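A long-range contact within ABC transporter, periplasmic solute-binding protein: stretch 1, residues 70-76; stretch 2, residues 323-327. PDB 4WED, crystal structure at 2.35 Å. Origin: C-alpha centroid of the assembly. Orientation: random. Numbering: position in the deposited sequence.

Stretch 1 (70-76) KYGKGGQ
Stretch 2, residues 323-327: AALPY

Stretch 1 leaves a strand at Lys70-Tyr71 and folds into a tight loop. Gly72 N donates to Gln76 O at 2.6 Å, and Gln76 N donates to Lys73 O at 3.3 Å. A weak bond runs from Gly75 N to Gly72 O, 2.8 Å. Gly74 (phi/psi 77/9) and Gly75 (75/14) both have positive phi. Stretch 2 has no regular structure: Ala324 lies at -58/-27, Leu325 at -86/154 and Pro326 at -76/152. In register, Gly74 CA is 4.5 Å from Ala324 CA, and Gly75 CA is 4.9 Å from Pro326 CA.

No direct hydrogen bond crosses the contact. Gly74 CA makes a CA-H...O contact with Ala324 O at 3.1 Å. Gly74 O is 3.5 Å from Pro326 N, which has no hydrogen to share. Water 2 is placed to donate to Gly74 O (2.8 Å) and to Leu325 O (3.0 Å), but with atoms elsewhere in the structure counted it has more acceptors in reach than protons.

Pro326 points toward stretch 1, with its ring C-gamma endo. Its CG lies 3.8 Å from Gly75 CA; a CB on Gly75 would clash with this CG. Tyr71 starts sideways, chi1 t and chi2 -79°, but its end reaches stretch 2. Its OH is 3.4 Å from Pro326 CD and 3.8 Å from Leu325 CD2. Water 1 bridges Tyr71 OH and Ala324 O, 2.7 Å from each. Leu325, chi1 m, points away.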

ATOM      1  N   LYS A  70      -6.022   7.272  12.779  1.00 54.51           N
ATOM      2  CA  LYS A  70      -6.404   6.422  11.682  1.00 52.63           C
ATOM      3  C   LYS A  70      -5.887   7.011  10.367  1.00 48.63           C
ATOM      4  O   LYS A  70      -5.823   8.263  10.164  1.00 45.75           O
ATOM      5  CB  LYS A  70      -7.926   6.249  11.625  1.00 59.02           C
ATOM      6  CG  LYS A  70      -8.426   4.960  12.292  1.00 69.32           C
ATOM      7  N   TYR A  71      -5.513   6.089   9.494  1.00 46.22           N
ATOM      8  CA  TYR A  71      -5.165   6.371   8.114  1.00 49.89           C
ATOM      9  C   TYR A  71      -6.425   6.447   7.302  1.00 52.89           C
ATOM     10  O   TYR A  71      -7.010   5.434   7.011  1.00 52.01           O
ATOM     11  CB  TYR A  71      -4.245   5.333   7.556  1.00 43.74           C
ATOM     12  CG  TYR A  71      -3.686   5.602   6.149  1.00 48.36           C
ATOM     13  CD1 TYR A  71      -4.443   5.378   4.988  1.00 49.26           C
ATOM     14  CD2 TYR A  71      -2.380   5.983   5.987  1.00 47.67           C
ATOM     15  CE1 TYR A  71      -3.881   5.591   3.714  1.00 49.31           C
ATOM     16  CE2 TYR A  71      -1.822   6.196   4.733  1.00 49.02           C
ATOM     17  CZ  TYR A  71      -2.570   6.005   3.609  1.00 48.27           C
ATOM     18  OH  TYR A  71      -1.937   6.219   2.418  1.00 47.92           O
ATOM     19  N   GLY A  72      -6.829   7.677   6.941  1.00 54.81           N
ATOM     20  CA  GLY A  72      -8.107   7.891   6.289  1.00 53.45           C
ATOM     21  C   GLY A  72      -7.904   7.878   4.806  1.00 57.82           C
ATOM     22  O   GLY A  72      -6.774   7.808   4.314  1.00 66.00           O
ATOM     23  N   LYS A  73      -9.012   7.937   4.092  1.00 60.28           N
ATOM     24  CA  LYS A  73      -9.012   8.217   2.671  1.00 60.69           C
ATOM     25  C   LYS A  73      -8.031   9.328   2.287  1.00 54.18           C
ATOM     26  O   LYS A  73      -8.012  10.386   2.889  1.00 56.82           O
ATOM     27  CB  LYS A  73     -10.431   8.588   2.201  1.00 63.65           C
ATOM     28  N   GLY A  74      -7.226   9.064   1.268  1.00 48.90           N
ATOM     29  CA  GLY A  74      -6.261  10.002   0.767  1.00 49.01           C
ATOM     30  C   GLY A  74      -5.032  10.060   1.680  1.00 52.38           C
ATOM     31  O   GLY A  74      -4.164  10.903   1.538  1.00 49.34           O
ATOM     32  N   GLY A  75      -4.941   9.163   2.643  1.00 56.24           N
ATOM     33  CA  GLY A  75      -3.872   9.272   3.603  1.00 55.77           C
ATOM     34  C   GLY A  75      -4.111  10.376   4.589  1.00 54.33           C
ATOM     35  O   GLY A  75      -3.207  10.708   5.333  1.00 52.20           O
ATOM     36  N   GLN A  76      -5.333  10.902   4.657  1.00 54.94           N
ATOM     37  CA  GLN A  76      -5.638  11.918   5.672  1.00 59.75           C
ATOM     38  C   GLN A  76      -5.628  11.263   7.052  1.00 56.29           C
ATOM     39  O   GLN A  76      -6.312  10.253   7.271  1.00 58.19           O
ATOM     40  CB  GLN A  76      -7.001  12.570   5.404  1.00 68.04           C
ATOM     41  CG  GLN A  76      -7.296  13.872   6.146  1.00 78.66           C
ATOM     42  CD  GLN A  76      -6.165  14.900   6.057  1.00 91.81           C
ATOM     43  OE1 GLN A  76      -5.748  15.305   4.950  1.00 91.34           O
ATOM     44  NE2 GLN A  76      -5.652  15.324   7.231  1.00 91.84           N
ATOM     45  N   ALA A 323      -3.422   9.313  -6.667  1.00 57.22           N
ATOM     46  CA  ALA A 323      -4.014  10.402  -5.843  1.00 56.18           C
ATOM     47  C   ALA A 323      -4.541   9.916  -4.480  1.00 55.61           C
ATOM     48  O   ALA A 323      -4.714  10.693  -3.550  1.00 60.10           O
ATOM     49  CB  ALA A 323      -5.141  11.059  -6.648  1.00 59.24           C
ATOM     50  N   ALA A 324      -4.800   8.613  -4.380  1.00 53.54           N
ATOM     51  CA  ALA A 324      -5.155   7.978  -3.134  1.00 52.93           C
ATOM     52  C   ALA A 324      -4.066   8.176  -2.058  1.00 54.08           C
ATOM     53  O   ALA A 324      -4.371   8.141  -0.855  1.00 58.17           O
ATOM     54  CB  ALA A 324      -5.406   6.478  -3.365  1.00 50.29           C
ATOM     55  N   LEU A 325      -2.813   8.358  -2.472  1.00 48.79           N
ATOM     56  CA  LEU A 325      -1.726   8.536  -1.502  1.00 50.87           C
ATOM     57  C   LEU A 325      -1.591   9.946  -1.094  1.00 52.18           C
ATOM     58  O   LEU A 325      -1.959  10.845  -1.844  1.00 54.72           O
ATOM     59  CB  LEU A 325      -0.389   8.056  -2.060  1.00 51.57           C
ATOM     60  CG  LEU A 325      -0.492   6.527  -2.203  1.00 56.97           C
ATOM     61  CD1 LEU A 325       0.308   6.059  -3.400  1.00 62.34           C
ATOM     62  CD2 LEU A 325      -0.081   5.809  -0.913  1.00 54.55           C
ATOM     63  N   PRO A 326      -1.060  10.153   0.113  1.00 54.81           N
ATOM     64  CA  PRO A 326      -0.789  11.506   0.535  1.00 53.82           C
ATOM     65  C   PRO A 326       0.464  11.983  -0.175  1.00 52.43           C
ATOM     66  O   PRO A 326       1.299  11.169  -0.567  1.00 50.34           O
ATOM     67  CB  PRO A 326      -0.591  11.376   2.059  1.00 55.76           C
ATOM     68  CG  PRO A 326      -0.322   9.932   2.331  1.00 56.00           C
ATOM     69  CD  PRO A 326      -0.789   9.134   1.157  1.00 54.95           C
ATOM     70  N   TYR A 327       0.568  13.287  -0.379  1.00 53.69           N
ATOM     71  CA  TYR A 327       1.784  13.888  -0.944  1.00 55.68           C
ATOM     72  C   TYR A 327       2.149  13.269  -2.288  1.00 54.49           C
ATOM     73  O   TYR A 327       3.331  13.122  -2.638  1.00 56.09           O
ATOM     74  CB  TYR A 327       2.958  13.796   0.067  1.00 57.26           C
ATOM     75  CG  TYR A 327       2.557  14.298   1.457  1.00 59.79           C
ATOM     76  CD1 TYR A 327       2.288  15.659   1.703  1.00 62.88           C
ATOM     77  CD2 TYR A 327       2.403  13.400   2.502  1.00 63.58           C
ATOM     78  CE1 TYR A 327       1.896  16.092   2.959  1.00 64.72           C
ATOM     79  CE2 TYR A 327       2.023  13.805   3.769  1.00 64.64           C
ATOM     80  CZ  TYR A 327       1.763  15.138   3.999  1.00 69.31           C
ATOM     81  OH  TYR A 327       1.368  15.465   5.281  1.00 68.24           O
TER
HETATM   82  O   HOH W   1      -3.698   5.795   0.406  1.00 52.00           O
HETATM   83  O   HOH W   2      -4.218  12.467  -0.838  1.00 64.23           O